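PDB 3V7D: cell division control protein 4 from Saccharomyces cerevisiae, which recognises phosphorylated targets such as the CDK inhibitor SIC1 for an SCF ubiquitin ligase, which marks them for proteasomal degradation. Local coordinates for residues S159-G164 and D182-V187. The protein carries 1 engineered substitution. Residues are numbered along the deposited sequence; the frame is centred on the assembly and turned at random.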
# COMPACT_ATOMS: atom_id res chain seq x y z
N SER B 159 28.65 -18.05 3.66
CA SER B 159 29.87 -17.93 2.88
C SER B 159 29.91 -18.98 1.78
O SER B 159 29.30 -20.03 1.89
CB SER B 159 31.10 -18.08 3.77
OG SER B 159 31.16 -19.40 4.30
N GLY B 160 30.65 -18.68 0.71
CA GLY B 160 30.76 -19.60 -0.41
C GLY B 160 31.13 -18.91 -1.70
O GLY B 160 31.86 -19.46 -2.53
N HIS B 161 30.63 -17.69 -1.88
CA HIS B 161 31.00 -16.89 -3.04
C HIS B 161 32.49 -16.59 -3.04
O HIS B 161 33.08 -16.29 -2.00
CB HIS B 161 30.20 -15.58 -3.07
CG HIS B 161 28.88 -15.68 -3.76
ND1 HIS B 161 28.75 -16.08 -5.08
CD2 HIS B 161 27.62 -15.43 -3.33
CE1 HIS B 161 27.48 -16.07 -5.42
NE2 HIS B 161 26.77 -15.68 -4.37
N ASP B 162 33.11 -16.69 -4.22
CA ASP B 162 34.52 -16.39 -4.37
C ASP B 162 34.73 -14.93 -4.79
O ASP B 162 35.87 -14.48 -4.93
CB ASP B 162 35.16 -17.33 -5.39
CG ASP B 162 35.08 -18.79 -4.96
OD1 ASP B 162 35.42 -19.08 -3.79
OD2 ASP B 162 34.67 -19.63 -5.78
N GLY B 163 33.63 -14.22 -4.99
CA GLY B 163 33.67 -12.81 -5.31
C GLY B 163 32.63 -12.04 -4.51
O GLY B 163 31.83 -12.64 -3.79
N GLY B 164 32.63 -10.72 -4.64
CA GLY B 164 31.68 -9.89 -3.92
C GLY B 164 30.25 -10.17 -4.32
O GLY B 164 29.97 -10.54 -5.46
N ASP B 182 31.93 -13.35 -9.03
CA ASP B 182 32.52 -14.62 -9.40
C ASP B 182 31.76 -15.29 -10.55
O ASP B 182 32.04 -16.43 -10.91
CB ASP B 182 32.64 -15.57 -8.20
CG ASP B 182 31.29 -15.92 -7.58
OD1 ASP B 182 30.25 -15.81 -8.26
OD2 ASP B 182 31.28 -16.32 -6.40
N ARG B 183 30.78 -14.56 -11.09
CA ARG B 183 29.98 -14.97 -12.24
C ARG B 183 28.99 -16.10 -11.94
O ARG B 183 28.33 -16.61 -12.84
CB ARG B 183 30.88 -15.34 -13.43
CG ARG B 183 31.92 -14.28 -13.75
CD ARG B 183 32.95 -14.79 -14.74
NE ARG B 183 34.03 -13.83 -14.93
CZ ARG B 183 35.11 -14.05 -15.67
NH1 ARG B 183 35.26 -15.21 -16.30
NH2 ARG B 183 36.05 -13.12 -15.78
N THR B 184 28.88 -16.47 -10.67
CA THR B 184 27.98 -17.55 -10.28
C THR B 184 26.63 -17.05 -9.76
O THR B 184 26.52 -15.92 -9.26
CB THR B 184 28.60 -18.46 -9.22
OG1 THR B 184 28.77 -17.73 -8.00
CG2 THR B 184 29.95 -18.99 -9.69
N VAL B 185 25.62 -17.89 -9.87
CA VAL B 185 24.33 -17.66 -9.25
C VAL B 185 24.17 -18.73 -8.18
O VAL B 185 24.28 -19.93 -8.47
CB VAL B 185 23.19 -17.77 -10.26
CG1 VAL B 185 21.85 -17.54 -9.58
CG2 VAL B 185 23.39 -16.78 -11.40
N ARG B 186 23.92 -18.32 -6.94
CA ARG B 186 23.84 -19.28 -5.85
C ARG B 186 22.49 -19.29 -5.15
O ARG B 186 21.88 -18.24 -4.91
CB ARG B 186 24.95 -19.02 -4.83
CG ARG B 186 26.29 -19.64 -5.20
CD ARG B 186 27.34 -19.30 -4.15
NE ARG B 186 28.54 -20.14 -4.26
CZ ARG B 186 29.56 -19.88 -5.07
NH1 ARG B 186 29.53 -18.82 -5.86
NH2 ARG B 186 30.60 -20.69 -5.10
N VAL B 187 22.01 -20.49 -4.84
CA VAL B 187 20.77 -20.67 -4.10
C VAL B 187 21.13 -21.10 -2.68
O VAL B 187 21.97 -21.98 -2.49
CB VAL B 187 19.89 -21.76 -4.74
CG1 VAL B 187 18.60 -21.94 -3.95
CG2 VAL B 187 19.60 -21.42 -6.19
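Asp182 reaches across to the loop 160-163 with its carboxylate. Asp182 OD2 accepts a hydrogen bond from His161 ND1 at 2.9 Å, close to the plane of the imidazole ring. OD2 of Asp182 also accepts a bond from the backbone N of Asp162 at 2.9 Å, through its anti lone pair, and a weak one from the N of Gly163. Chi1 of 61° sets Asp182 CG between its own backbone N and carbonyl carbon, and Asp182 OD1 is left to accept the backbone N-H of Thr184 at 2.8 Å, an Asx turn. An alanine here would probably leave His161 ND1 and the N of Asp162 without their acceptor, and Arg186 NH1 without its salt-bridge mate. Thr184 brings OG1 near the edge of the same ring, 3.3 Å from His161 CE1. Arg186, on strand 185-189, runs extended from CG to NE along one face of the His161 ring. Arg186 CD lies 3.6 Å from the centroid of the His161 ring, a CH-pi contact. Arg186 NH1 forms a salt bridge with Asp182 OD2 at 3.1 Å, and Gly160 O sits over one face of the guanidinium. His161 NE2 is hydrogen-bonded to Ser178 OG on strand 175-180. Ring, serine and aspartate thus tie the loop before strand 165-170 to the turn between two later strands, consistent with the Asp-His-Ser part of the Asp-His-Ser/Thr-Trp hydrogen-bond network of WD40 repeats, here in the second repeat.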